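Local structure of kojibiose phosphorylase (Gut metagenome, 6W0P) at residues I255-N260 with D329-I334; I372-N377 with A399-K404; E380-R385 with I392-P397; Y425-Y430 with I445-E450. The protein is a carbohydrate-active enzyme of glycoside hydrolase family 65, built from a beta-rich N-terminal domain, a helical catalytic domain and a small C-terminal domain. One frame throughout, in Å; residues are numbered along the deposited sequence.

Contact 1 of 4, residues I255-N260 with D329-I334; sequences IDKNGN and DPTNTI
Lys257, just past the end of strand 245-256, reaches across to 329-334 and sets its NZ among the side-chain oxygens of Asp329, Thr331 and Asn332. The backbones stay well apart, with the CA atoms of Lys257 and Thr331 9.4 Å from each other, so the lysine chain spans the gap alone, bending near its end at chi3 (-80°). Lys257 and Asp329 approach from opposite directions, Thr331 runs past the lysine, and Asn332 lies nearly at right angles to it. NZ donates to Thr331 OG1 at 2.7 Å. It forms a salt bridge with Asp329 OD2 at 3.2 Å, from above the carboxylate plane, and donates to Asn332 OD1 at 3.1 Å, again out of the carbonyl plane (38°). A water 2.8 Å from NZ passes a hydrogen bond on to Thr331 O.

Thr331 N donates to Asp329 OD1 at 2.8 Å, an Asx turn within the type I turn from Asp329 to Asn332; Thr331 OG1 also donates to that oxygen, from the same face. Asn332 ND2 donates to Glu38, which fixes the amide with OD1 toward the lysine. Three side-chain oxygens and a water lie round NZ, more acceptors than its three protons can serve one apiece, so the bonds are probably shared or exchange. This should stabilise the positive charge, and at this point the link between the beta-rich domain and the catalytic-domain loop is polar.

Contact 2 of 4, residues I372-N377 with A399-K404; sequences IMFRYN and ATRNGK
The last turn of helix 365-376 brings Phe374 and Arg375 up to the irregular turn carrying Thr400 and Arg401, the closest CA atoms being those of Arg375 and Gly403, 7.7 Å apart. Phe374 points its ring at this turn, with CG anti to the backbone N (chi1 159°). Its leading corner, CE1, lies 3.3 Å from Arg401 NH1 and 3.4 Å from Arg401 O, while the ring and guanidinium planes stand 87° apart. Thr400 CG2 approaches the same ring at its edge, 4.3 Å from CZ.

Arg375 starts out away from the loop but bends at chi2, which brings NH1 alongside Thr400 CG2 at 4.0 Å. The other nitrogens bond outside the contact: Arg375 NH2 in a salt bridge with Glu353, Arg401 NE to Asn61 and NH2 to Thr331 O. The contact itself is therefore made by a ring, a methyl group, the Arg401 carbonyl and one NH1 from each arginine.

Thr400 holds OG1 anti to the backbone N (chi1 -163°), where it accepts from Gly403 N at 2.7 Å in an ST motif, and CG2 is left on the helix side. Asn402 OD1 accepts from Lys404 N in an Asx turn, so two side-chain-to-backbone bonds brace the turn locally. Helix 365-376 belongs to the helical catalytic domain, an (alpha/alpha)6 barrel in family 65, and the contact packs a connecting loop against its C-terminal turn.

Contact 3 of 4, residues E380-R385 with I392-P397; sequences EEAKAR and IGACFP
Ala382 meets Phe396 in a CH-pi contact: its CB lies 3.9 Å from the ring centroid and only 10° off the ring normal. The ring is placed there by chi1 of -78°, with CG beside the backbone N of Phe396. The same methyl touches Ala394 CB at 3.8 Å, so one small side chain serves two partners. Beside it, Cys395 N donates to Ala382 O at 2.9 Å, from above the carbonyl plane (52° out of it).

Arg385 holds its CG anti to the backbone N, which lays the CH2 groups along Cys395: CG is 3.4 Å from Cys395 O and 4.1 Å from SG. A bend at chi2 then carries the guanidinium group off to Gly77 O, Ala413 O and Glu388. Lys383 takes another course: CG, beside the backbone N, lies 3.2 Å from Gly393 O, and a bend at chi3 leads NZ away to a salt bridge with Glu380 OE2. A water joins Lys383 O to Gly393 O.

The extended segment 392-397 therefore runs between two helices. Helix 379-388 flanks it as described, and helix 437-458 meets it through the Ala394-Glu450 backbone bond, with Phe396 on Ile451 and Cys395 on Phe454.

Contact 4 of 4, residues Y425-Y430 with I445-E450; sequences YAIYHY and IEMLVE
Ile427 meets Met447 and Leu448 inside a helical hairpin of the catalytic domain, the kind of unit from which the (alpha/alpha)6 barrel of this family is built. Helices 418-434 and 437-458 are joined by a very short link and run in roughly opposite directions here. Between 425-430 and 445-450 the closest CA atoms, those of Ile427 and Leu448, are 8.2 Å apart, and the space between is bridged by apolar side chains.

Ile427 can be followed outward. CB points toward the partner helix and stays about 4.3 Å from Leu448 CD2, and there the chain divides. The CG2 branch, anti to the backbone N, comes alongside the fork of Leu448, 4.1 Å from CD2 and 4.2 Å from CD1. The other branch leaves through CG1, beside the backbone N (chi1 -71°), which approaches the partner helix less closely than CD1 does. It continues nearly extended (chi2 160°), pushing CD1 forward as the foremost atom. CD1 touches Leu448 CD2 at 3.6 Å and Met447 CB at 3.7 Å, and so sits against both neighbours at once. Ile427 and Leu448 lie alongside, pointing opposite ways, whereas Met447 lies at a slant to the isoleucine.

Further helices surround the pair. Met447 also packs on Arg375 and Tyr376 of helix 365-376, while Ala426, on the first helix, rests on Glu353 and Leu357 of helix 351-361. The bend at chi3 (87°) turns Met447 CE toward helix 365-376, while SD lies 4.0 Å from Ile427 CD1.

In the fold
From the N terminus, the chain first builds the beta-rich domain. Contact 1 then brings the end of strand 245-256 to the loop after helix 308-324, closing a largely helical excursion and tying the two domains together. Contact 2 joins helix 365-376 to the loop 399-404; the chain between its two segments holds the short return of contact 3, from helix 379-388 to 392-397. Contact 4 follows in series, pairing two consecutive helices. No contacts cross. Contacts 1 and 2 meet through Thr331 O and Arg401 NH2, 2 and 3 by packing of Arg375 O on Phe396, 2 and 4 through Tyr376 OH and Glu446 OE1, 3 and 4 through Ala394 N and Glu450 O; contact 1 touches neither 3 nor 4.

Contact 1 of 4, residues I255-N260 with D329-I334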
loop_
_atom_site.group_PDB
_atom_site.type_symbol
_atom_site.label_atom_id
_atom_site.label_comp_id
_atom_site.label_asym_id
_atom_site.label_seq_id
_atom_site.Cartn_x
_atom_site.Cartn_y
_atom_site.Cartn_z
ATOM N N ILE A 255 -22.407 -28.148 11.770
ATOM C CA ILE A 255 -21.296 -27.187 12.006
ATOM C C ILE A 255 -21.511 -26.531 13.370
ATOM O O ILE A 255 -22.670 -26.428 13.802
ATOM C CB ILE A 255 -21.201 -26.142 10.874
ATOM C CG1 ILE A 255 -22.402 -25.196 10.858
ATOM C CG2 ILE A 255 -21.020 -26.826 9.537
ATOM C CD1 ILE A 255 -22.248 -24.041 9.905
ATOM N N ASP A 256 -20.418 -26.132 14.019
ATOM C CA ASP A 256 -20.445 -25.237 15.201
ATOM C C ASP A 256 -19.541 -24.038 14.890
ATOM O O ASP A 256 -18.296 -24.172 15.006
ATOM C CB ASP A 256 -20.028 -25.963 16.483
ATOM C CG ASP A 256 -20.017 -25.047 17.692
ATOM O OD1 ASP A 256 -20.699 -24.001 17.641
ATOM O OD2 ASP A 256 -19.308 -25.370 18.657
ATOM N N LYS A 257 -20.145 -22.913 14.508
ATOM C CA LYS A 257 -19.419 -21.678 14.132
ATOM C C LYS A 257 -18.823 -21.011 15.384
ATOM O O LYS A 257 -17.895 -20.224 15.212
ATOM C CB LYS A 257 -20.351 -20.748 13.345
ATOM C CG LYS A 257 -20.784 -21.279 11.981
ATOM C CD LYS A 257 -21.515 -20.262 11.133
ATOM C CE LYS A 257 -22.973 -20.100 11.512
ATOM N NZ LYS A 257 -23.493 -18.765 11.128
ATOM N N ASN A 258 -19.315 -21.328 16.584
ATOM C CA ASN A 258 -19.014 -20.617 17.860
ATOM C C ASN A 258 -17.986 -21.401 18.701
ATOM O O ASN A 258 -17.168 -20.763 19.368
ATOM C CB ASN A 258 -20.326 -20.330 18.604
ATOM C CG ASN A 258 -21.248 -19.446 17.789
ATOM O OD1 ASN A 258 -20.806 -18.447 17.234
ATOM N ND2 ASN A 258 -22.514 -19.816 17.667
ATOM N N GLY A 259 -18.042 -22.735 18.701
ATOM C CA GLY A 259 -17.012 -23.621 19.284
ATOM C C GLY A 259 -17.375 -24.158 20.661
ATOM O O GLY A 259 -16.516 -24.827 21.260
ATOM N N ASN A 260 -18.589 -23.902 21.148
ATOM C CA ASN A 260 -19.029 -24.309 22.511
ATOM C C ASN A 260 -19.856 -25.599 22.450
ATOM O O ASN A 260 -20.304 -26.049 23.523
ATOM C CB ASN A 260 -19.859 -23.220 23.191
ATOM C CG ASN A 260 -19.100 -21.921 23.340
ATOM O OD1 ASN A 260 -19.534 -20.891 22.829
ATOM N ND2 ASN A 260 -17.961 -21.968 24.016
ATOM N N ASP A 329 -30.555 -18.395 9.037
ATOM C CA ASP A 329 -29.641 -18.097 10.173
ATOM C C ASP A 329 -29.340 -16.604 10.281
ATOM O O ASP A 329 -28.698 -16.044 9.401
ATOM C CB ASP A 329 -28.330 -18.860 10.013
ATOM C CG ASP A 329 -27.421 -18.817 11.241
ATOM O OD1 ASP A 329 -27.606 -17.926 12.104
ATOM O OD2 ASP A 329 -26.536 -19.681 11.325
ATOM N N PRO A 330 -29.690 -15.953 11.411
ATOM C CA PRO A 330 -29.427 -14.529 11.616
ATOM C C PRO A 330 -27.952 -14.182 11.868
ATOM O O PRO A 330 -27.681 -13.009 12.141
ATOM C CB PRO A 330 -30.236 -14.176 12.887
ATOM C CG PRO A 330 -30.318 -15.489 13.656
ATOM C CD PRO A 330 -30.331 -16.571 12.591
ATOM N N THR A 331 -27.050 -15.175 11.817
ATOM C CA THR A 331 -25.574 -14.978 11.798
ATOM C C THR A 331 -25.022 -15.289 10.398
ATOM O O THR A 331 -23.785 -15.398 10.257
ATOM C CB THR A 331 -24.888 -15.797 12.910
ATOM O OG1 THR A 331 -25.052 -17.193 12.644
ATOM C CG2 THR A 331 -25.448 -15.490 14.282
ATOM N N ASN A 332 -25.876 -15.451 9.392
ATOM C CA ASN A 332 -25.435 -15.737 7.998
ATOM C C ASN A 332 -25.553 -14.455 7.183
ATOM O O ASN A 332 -26.378 -13.606 7.541
ATOM C CB ASN A 332 -26.221 -16.865 7.330
ATOM C CG ASN A 332 -25.738 -18.250 7.701
ATOM O OD1 ASN A 332 -24.671 -18.398 8.296
ATOM N ND2 ASN A 332 -26.525 -19.263 7.378
ATOM N N THR A 333 -24.762 -14.330 6.119
ATOM C CA THR A 333 -24.842 -13.177 5.197
ATOM C C THR A 333 -24.592 -13.663 3.769
ATOM O O THR A 333 -24.240 -14.836 3.577
ATOM C CB THR A 333 -23.861 -12.071 5.610
ATOM O OG1 THR A 333 -24.132 -10.891 4.849
ATOM C CG2 THR A 333 -22.426 -12.475 5.387
ATOM N N ILE A 334 -24.772 -12.759 2.817
ATOM C CA ILE A 334 -24.555 -13.003 1.367
ATOM C C ILE A 334 -23.114 -12.592 1.031
ATOM O O ILE A 334 -22.766 -11.415 1.257
ATOM C CB ILE A 334 -25.600 -12.210 0.558
ATOM C CG1 ILE A 334 -27.021 -12.592 0.980
ATOM C CG2 ILE A 334 -25.373 -12.377 -0.928
ATOM C CD1 ILE A 334 -28.111 -11.929 0.196
HETATM O O HOH W 1 -21.608 -16.815 11.619
#

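Contact 2 of 4, residues I372-N377 with A399-K404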
loop_
_atom_site.group_PDB
_atom_site.type_symbol
_atom_site.label_atom_id
_atom_site.label_comp_id
_atom_site.label_asym_id
_atom_site.label_seq_id
_atom_site.Cartn_x
_atom_site.Cartn_y
_atom_site.Cartn_z
ATOM N N ILE A 372 -29.996 -7.951 8.259
ATOM C CA ILE A 372 -29.653 -6.876 9.240
ATOM C C ILE A 372 -29.150 -7.496 10.557
ATOM O O ILE A 372 -28.219 -6.927 11.142
ATOM C CB ILE A 372 -30.832 -5.927 9.420
ATOM C CG1 ILE A 372 -31.164 -5.235 8.100
ATOM C CG2 ILE A 372 -30.564 -4.919 10.516
ATOM C CD1 ILE A 372 -32.647 -4.953 7.917
ATOM N N MET A 373 -29.679 -8.647 10.984
ATOM C CA MET A 373 -29.287 -9.290 12.274
ATOM C C MET A 373 -27.838 -9.760 12.158
ATOM O O MET A 373 -27.080 -9.715 13.174
ATOM C CB MET A 373 -30.176 -10.490 12.624
ATOM C CG MET A 373 -31.574 -10.120 13.103
ATOM S SD MET A 373 -31.641 -8.865 14.370
ATOM C CE MET A 373 -30.667 -9.637 15.657
ATOM N N PHE A 374 -27.429 -10.156 10.955
ATOM C CA PHE A 374 -26.007 -10.489 10.732
ATOM C C PHE A 374 -25.170 -9.317 11.244
ATOM O O PHE A 374 -24.134 -9.583 11.879
ATOM C CB PHE A 374 -25.677 -10.803 9.274
ATOM C CG PHE A 374 -24.206 -10.641 8.998
ATOM C CD1 PHE A 374 -23.283 -11.534 9.516
ATOM C CD2 PHE A 374 -23.741 -9.553 8.285
ATOM C CE1 PHE A 374 -21.927 -11.377 9.276
ATOM C CE2 PHE A 374 -22.385 -9.386 8.058
ATOM C CZ PHE A 374 -21.480 -10.301 8.554
ATOM N N ARG A 375 -25.584 -8.081 10.940
ATOM C CA ARG A 375 -24.846 -6.844 11.317
ATOM C C ARG A 375 -25.009 -6.573 12.816
ATOM O O ARG A 375 -24.049 -6.129 13.437
ATOM C CB ARG A 375 -25.314 -5.647 10.484
ATOM C CG ARG A 375 -25.069 -5.814 8.992
ATOM C CD ARG A 375 -23.600 -5.978 8.610
ATOM N NE ARG A 375 -23.399 -5.762 7.175
ATOM C CZ ARG A 375 -22.231 -5.718 6.547
ATOM N NH1 ARG A 375 -21.100 -5.881 7.208
ATOM N NH2 ARG A 375 -22.195 -5.511 5.242
ATOM N N TYR A 376 -26.192 -6.788 13.377
ATOM C CA TYR A 376 -26.399 -6.635 14.835
ATOM C C TYR A 376 -25.428 -7.582 15.540
ATOM O O TYR A 376 -24.782 -7.175 16.510
ATOM C CB TYR A 376 -27.840 -6.894 15.283
ATOM C CG TYR A 376 -27.964 -6.683 16.766
ATOM C CD1 TYR A 376 -28.057 -5.408 17.301
ATOM C CD2 TYR A 376 -27.807 -7.747 17.642
ATOM C CE1 TYR A 376 -28.068 -5.203 18.672
ATOM C CE2 TYR A 376 -27.817 -7.562 19.015
ATOM C CZ TYR A 376 -27.941 -6.287 19.533
ATOM O OH TYR A 376 -27.952 -6.134 20.889
ATOM N N ASN A 377 -25.280 -8.799 15.025
ATOM C CA ASN A 377 -24.514 -9.866 15.714
ATOM C C ASN A 377 -23.013 -9.680 15.468
ATOM O O ASN A 377 -22.253 -10.484 16.025
ATOM C CB ASN A 377 -25.026 -11.258 15.334
ATOM C CG ASN A 377 -26.396 -11.553 15.902
ATOM O OD1 ASN A 377 -26.669 -11.247 17.063
ATOM N ND2 ASN A 377 -27.265 -12.153 15.105
ATOM N N ALA A 399 -15.127 -5.144 3.805
ATOM C CA ALA A 399 -15.211 -6.577 3.468
ATOM C C ALA A 399 -15.053 -7.408 4.738
ATOM O O ALA A 399 -14.063 -7.185 5.468
ATOM C CB ALA A 399 -14.159 -6.911 2.445
ATOM N N THR A 400 -15.975 -8.352 4.964
ATOM C CA THR A 400 -15.960 -9.231 6.161
ATOM C C THR A 400 -16.847 -10.459 5.953
ATOM O O THR A 400 -17.841 -10.359 5.158
ATOM C CB THR A 400 -16.409 -8.437 7.393
ATOM O OG1 THR A 400 -16.004 -9.161 8.548
ATOM C CG2 THR A 400 -17.902 -8.194 7.443
ATOM N N ARG A 401 -16.487 -11.567 6.616
ATOM C CA ARG A 401 -17.469 -12.589 7.036
ATOM C C ARG A 401 -17.661 -12.575 8.559
ATOM O O ARG A 401 -18.818 -12.716 8.986
ATOM C CB ARG A 401 -17.109 -13.987 6.527
ATOM C CG ARG A 401 -18.188 -15.029 6.811
ATOM C CD ARG A 401 -19.544 -14.715 6.199
ATOM N NE ARG A 401 -20.592 -15.560 6.751
ATOM C CZ ARG A 401 -21.114 -15.416 7.968
ATOM N NH1 ARG A 401 -20.718 -14.442 8.770
ATOM N NH2 ARG A 401 -22.034 -16.259 8.392
ATOM N N ASN A 402 -16.612 -12.400 9.365
ATOM C CA ASN A 402 -16.727 -12.612 10.839
ATOM C C ASN A 402 -17.028 -11.290 11.561
ATOM O O ASN A 402 -17.236 -11.348 12.782
ATOM C CB ASN A 402 -15.526 -13.352 11.433
ATOM C CG ASN A 402 -14.313 -12.473 11.642
ATOM O OD1 ASN A 402 -14.302 -11.339 11.154
ATOM N ND2 ASN A 402 -13.291 -12.997 12.331
ATOM N N GLY A 403 -17.107 -10.168 10.832
ATOM C CA GLY A 403 -17.406 -8.829 11.374
ATOM C C GLY A 403 -16.170 -7.942 11.431
ATOM O O GLY A 403 -16.316 -6.690 11.525
ATOM N N LYS A 404 -14.984 -8.542 11.410
ATOM C CA LYS A 404 -13.705 -7.787 11.398
ATOM C C LYS A 404 -13.397 -7.336 9.969
ATOM O O LYS A 404 -13.795 -8.037 9.010
ATOM C CB LYS A 404 -12.537 -8.626 11.920
ATOM C CG LYS A 404 -12.663 -9.017 13.378
ATOM C CD LYS A 404 -11.417 -9.642 13.924
ATOM C CE LYS A 404 -11.540 -9.889 15.414
ATOM N NZ LYS A 404 -10.702 -11.041 15.820
#

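Contact 3 of 4, residues E380-R385 with I392-P397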
loop_
_atom_site.group_PDB
_atom_site.type_symbol
_atom_site.label_atom_id
_atom_site.label_comp_id
_atom_site.label_asym_id
_atom_site.label_seq_id
_atom_site.Cartn_x
_atom_site.Cartn_y
_atom_site.Cartn_z
ATOM N N GLU A 380 -19.925 -5.937 17.849
ATOM C CA GLU A 380 -18.716 -5.842 18.716
ATOM C C GLU A 380 -17.477 -5.683 17.818
ATOM O O GLU A 380 -16.617 -4.807 18.105
ATOM C CB GLU A 380 -18.641 -7.030 19.677
ATOM C CG GLU A 380 -19.664 -6.921 20.793
ATOM C CD GLU A 380 -19.416 -5.788 21.789
ATOM O OE1 GLU A 380 -18.231 -5.515 22.104
ATOM O OE2 GLU A 380 -20.401 -5.155 22.231
ATOM N N GLU A 381 -17.411 -6.457 16.736
ATOM C CA GLU A 381 -16.322 -6.368 15.720
ATOM C C GLU A 381 -16.277 -4.965 15.106
ATOM O O GLU A 381 -15.161 -4.454 14.886
ATOM C CB GLU A 381 -16.518 -7.421 14.636
ATOM C CG GLU A 381 -16.241 -8.828 15.131
ATOM C CD GLU A 381 -17.331 -9.481 15.961
ATOM O OE1 GLU A 381 -18.476 -8.955 16.024
ATOM O OE2 GLU A 381 -17.020 -10.522 16.548
ATOM N N ALA A 382 -17.443 -4.364 14.862
ATOM C CA ALA A 382 -17.569 -3.025 14.250
ATOM C C ALA A 382 -17.064 -1.967 15.243
ATOM O O ALA A 382 -16.509 -0.924 14.801
ATOM C CB ALA A 382 -18.990 -2.771 13.809
ATOM N N LYS A 383 -17.242 -2.206 16.541
ATOM C CA LYS A 383 -16.777 -1.262 17.595
ATOM C C LYS A 383 -15.254 -1.343 17.721
ATOM O O LYS A 383 -14.625 -0.285 17.898
ATOM C CB LYS A 383 -17.470 -1.535 18.929
ATOM C CG LYS A 383 -18.891 -1.004 19.013
ATOM C CD LYS A 383 -19.773 -1.827 19.910
ATOM C CE LYS A 383 -19.935 -1.253 21.296
ATOM N NZ LYS A 383 -20.815 -2.137 22.102
ATOM N N ALA A 384 -14.678 -2.537 17.607
ATOM C CA ALA A 384 -13.213 -2.728 17.617
ATOM C C ALA A 384 -12.623 -2.060 16.363
ATOM O O ALA A 384 -11.544 -1.433 16.467
ATOM C CB ALA A 384 -12.880 -4.204 17.730
ATOM N N ARG A 385 -13.339 -2.119 15.236
ATOM C CA ARG A 385 -12.895 -1.508 13.964
ATOM C C ARG A 385 -12.849 0.008 14.120
ATOM O O ARG A 385 -11.882 0.604 13.621
ATOM C CB ARG A 385 -13.801 -1.879 12.783
ATOM C CG ARG A 385 -13.323 -1.338 11.441
ATOM C CD ARG A 385 -11.872 -1.644 11.101
ATOM N NE ARG A 385 -11.412 -0.901 9.928
ATOM C CZ ARG A 385 -10.156 -0.833 9.471
ATOM N NH1 ARG A 385 -9.153 -1.426 10.101
ATOM N NH2 ARG A 385 -9.902 -0.118 8.392
ATOM N N ILE A 392 -14.868 6.095 17.891
ATOM C CA ILE A 392 -15.758 5.320 18.809
ATOM C C ILE A 392 -17.031 4.900 18.058
ATOM O O ILE A 392 -17.144 5.177 16.829
ATOM C CB ILE A 392 -16.033 6.104 20.104
ATOM C CG1 ILE A 392 -16.680 7.469 19.857
ATOM C CG2 ILE A 392 -14.745 6.217 20.938
ATOM C CD1 ILE A 392 -17.311 8.064 21.120
ATOM N N GLY A 393 -17.925 4.178 18.732
ATOM C CA GLY A 393 -19.130 3.627 18.091
ATOM C C GLY A 393 -18.782 2.439 17.206
ATOM O O GLY A 393 -17.867 1.669 17.563
ATOM N N ALA A 394 -19.525 2.248 16.116
ATOM C CA ALA A 394 -19.436 1.036 15.276
ATOM C C ALA A 394 -19.122 1.451 13.830
ATOM O O ALA A 394 -19.941 2.172 13.231
ATOM C CB ALA A 394 -20.707 0.228 15.378
ATOM N N CYS A 395 -17.939 1.064 13.343
ATOM C CA CYS A 395 -17.480 1.250 11.950
ATOM C C CYS A 395 -17.578 -0.111 11.271
ATOM O O CYS A 395 -16.669 -0.935 11.482
ATOM C CB CYS A 395 -16.058 1.783 11.881
ATOM S SG CYS A 395 -15.458 1.956 10.179
ATOM N N PHE A 396 -18.676 -0.379 10.573
ATOM C CA PHE A 396 -18.868 -1.664 9.864
ATOM C C PHE A 396 -17.863 -1.732 8.717
ATOM O O PHE A 396 -17.634 -0.755 7.993
ATOM C CB PHE A 396 -20.319 -1.823 9.402
ATOM C CG PHE A 396 -21.260 -2.230 10.497
ATOM C CD1 PHE A 396 -21.377 -3.564 10.858
ATOM C CD2 PHE A 396 -21.994 -1.285 11.184
ATOM C CE1 PHE A 396 -22.210 -3.938 11.902
ATOM C CE2 PHE A 396 -22.814 -1.659 12.236
ATOM C CZ PHE A 396 -22.926 -2.985 12.589
ATOM N N PRO A 397 -17.246 -2.910 8.501
ATOM C CA PRO A 397 -16.150 -3.026 7.552
ATOM C C PRO A 397 -16.558 -3.015 6.073
ATOM O O PRO A 397 -17.675 -3.370 5.762
ATOM C CB PRO A 397 -15.544 -4.383 7.946
ATOM C CG PRO A 397 -16.752 -5.190 8.425
ATOM C CD PRO A 397 -17.555 -4.173 9.195
HETATM O O HOH W 2 -15.998 1.459 19.526
#

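Contact 4 of 4, residues Y425-Y430 with I445-E450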
loop_
_atom_site.group_PDB
_atom_site.type_symbol
_atom_site.label_atom_id
_atom_site.label_comp_id
_atom_site.label_asym_id
_atom_site.label_seq_id
_atom_site.Cartn_x
_atom_site.Cartn_y
_atom_site.Cartn_z
ATOM N N TYR A 425 -29.102 2.625 6.376
ATOM C CA TYR A 425 -30.114 2.621 5.290
ATOM C C TYR A 425 -30.923 1.315 5.278
ATOM O O TYR A 425 -32.106 1.394 4.996
ATOM C CB TYR A 425 -29.473 2.856 3.925
ATOM C CG TYR A 425 -30.483 3.064 2.837
ATOM C CD1 TYR A 425 -31.040 4.303 2.613
ATOM C CD2 TYR A 425 -30.895 2.011 2.031
ATOM C CE1 TYR A 425 -31.971 4.503 1.610
ATOM C CE2 TYR A 425 -31.834 2.190 1.034
ATOM C CZ TYR A 425 -32.375 3.442 0.818
ATOM O OH TYR A 425 -33.286 3.644 -0.182
ATOM N N ALA A 426 -30.296 0.154 5.479
ATOM C CA ALA A 426 -31.002 -1.142 5.581
ATOM C C ALA A 426 -32.029 -1.080 6.719
ATOM O O ALA A 426 -33.179 -1.468 6.474
ATOM C CB ALA A 426 -30.028 -2.286 5.773
ATOM N N ILE A 427 -31.648 -0.589 7.909
ATOM C CA ILE A 427 -32.587 -0.485 9.063
ATOM C C ILE A 427 -33.782 0.362 8.625
ATOM O O ILE A 427 -34.936 -0.122 8.768
ATOM C CB ILE A 427 -31.886 0.071 10.309
ATOM C CG1 ILE A 427 -30.915 -0.943 10.916
ATOM C CG2 ILE A 427 -32.894 0.557 11.338
ATOM C CD1 ILE A 427 -29.865 -0.307 11.812
ATOM N N TYR A 428 -33.510 1.555 8.089
ATOM C CA TYR A 428 -34.497 2.520 7.546
ATOM C C TYR A 428 -35.374 1.874 6.461
ATOM O O TYR A 428 -36.608 1.987 6.516
ATOM C CB TYR A 428 -33.759 3.742 7.009
ATOM C CG TYR A 428 -34.579 4.650 6.133
ATOM C CD1 TYR A 428 -35.494 5.546 6.666
ATOM C CD2 TYR A 428 -34.417 4.635 4.756
ATOM C CE1 TYR A 428 -36.247 6.382 5.853
ATOM C CE2 TYR A 428 -35.148 5.476 3.932
ATOM C CZ TYR A 428 -36.069 6.347 4.481
ATOM O OH TYR A 428 -36.762 7.165 3.627
ATOM N N HIS A 429 -34.773 1.200 5.485
ATOM C CA HIS A 429 -35.504 0.558 4.364
ATOM C C HIS A 429 -36.415 -0.541 4.925
ATOM O O HIS A 429 -37.590 -0.626 4.528
ATOM C CB HIS A 429 -34.511 0.072 3.294
ATOM C CG HIS A 429 -35.102 -0.061 1.934
ATOM N ND1 HIS A 429 -34.368 -0.527 0.860
ATOM C CD2 HIS A 429 -36.355 0.139 1.489
ATOM C CE1 HIS A 429 -35.153 -0.564 -0.205
ATOM N NE2 HIS A 429 -36.383 -0.169 0.153
ATOM N N TYR A 430 -35.897 -1.315 5.872
ATOM C CA TYR A 430 -36.614 -2.430 6.526
ATOM C C TYR A 430 -37.864 -1.897 7.246
ATOM O O TYR A 430 -38.972 -2.481 7.110
ATOM C CB TYR A 430 -35.694 -3.129 7.524
ATOM C CG TYR A 430 -36.393 -4.230 8.267
ATOM C CD1 TYR A 430 -36.818 -5.351 7.581
ATOM C CD2 TYR A 430 -36.667 -4.144 9.625
ATOM C CE1 TYR A 430 -37.486 -6.379 8.224
ATOM C CE2 TYR A 430 -37.325 -5.170 10.285
ATOM C CZ TYR A 430 -37.750 -6.284 9.575
ATOM O OH TYR A 430 -38.412 -7.313 10.164
ATOM N N ILE A 445 -32.395 0.530 17.356
ATOM C CA ILE A 445 -31.968 1.773 18.053
ATOM C C ILE A 445 -30.498 1.623 18.441
ATOM O O ILE A 445 -29.725 2.523 18.134
ATOM C CB ILE A 445 -32.886 2.045 19.255
ATOM C CG1 ILE A 445 -34.346 2.155 18.811
ATOM C CG2 ILE A 445 -32.420 3.278 20.030
ATOM C CD1 ILE A 445 -35.344 2.176 19.953
ATOM N N GLU A 446 -30.127 0.501 19.060
ATOM C CA GLU A 446 -28.735 0.250 19.499
ATOM C C GLU A 446 -27.776 0.417 18.306
ATOM O O GLU A 446 -26.779 1.168 18.453
ATOM C CB GLU A 446 -28.588 -1.133 20.128
ATOM C CG GLU A 446 -27.238 -1.288 20.807
ATOM C CD GLU A 446 -26.937 -2.676 21.320
ATOM O OE1 GLU A 446 -27.889 -3.462 21.448
ATOM O OE2 GLU A 446 -25.746 -2.971 21.570
ATOM N N MET A 447 -28.073 -0.247 17.182
ATOM C CA MET A 447 -27.264 -0.207 15.934
ATOM C C MET A 447 -27.165 1.230 15.431
ATOM O O MET A 447 -26.070 1.603 14.978
ATOM C CB MET A 447 -27.885 -1.059 14.828
ATOM C CG MET A 447 -27.872 -2.516 15.157
ATOM S SD MET A 447 -28.836 -3.453 13.993
ATOM C CE MET A 447 -27.577 -3.755 12.751
ATOM N N LEU A 448 -28.260 1.989 15.499
ATOM C CA LEU A 448 -28.308 3.376 14.963
ATOM C C LEU A 448 -27.473 4.313 15.859
ATOM O O LEU A 448 -26.807 5.247 15.307
ATOM C CB LEU A 448 -29.758 3.845 14.882
ATOM C CG LEU A 448 -30.635 3.153 13.836
ATOM C CD1 LEU A 448 -32.037 3.753 13.857
ATOM C CD2 LEU A 448 -30.038 3.267 12.432
ATOM N N VAL A 449 -27.505 4.114 17.186
ATOM C CA VAL A 449 -26.754 4.981 18.142
ATOM C C VAL A 449 -25.265 4.702 17.935
ATOM O O VAL A 449 -24.490 5.657 17.832
ATOM C CB VAL A 449 -27.213 4.771 19.601
ATOM C CG1 VAL A 449 -26.220 5.337 20.613
ATOM C CG2 VAL A 449 -28.594 5.364 19.819
ATOM N N GLU A 450 -24.897 3.423 17.848
ATOM C CA GLU A 450 -23.481 3.017 17.661
ATOM C C GLU A 450 -22.955 3.578 16.335
ATOM O O GLU A 450 -21.833 4.112 16.355
ATOM C CB GLU A 450 -23.309 1.497 17.741
ATOM C CG GLU A 450 -23.605 0.926 19.122
ATOM C CD GLU A 450 -22.677 1.342 20.258
ATOM O OE1 GLU A 450 -21.664 2.026 19.986
ATOM O OE2 GLU A 450 -22.997 1.008 21.422
#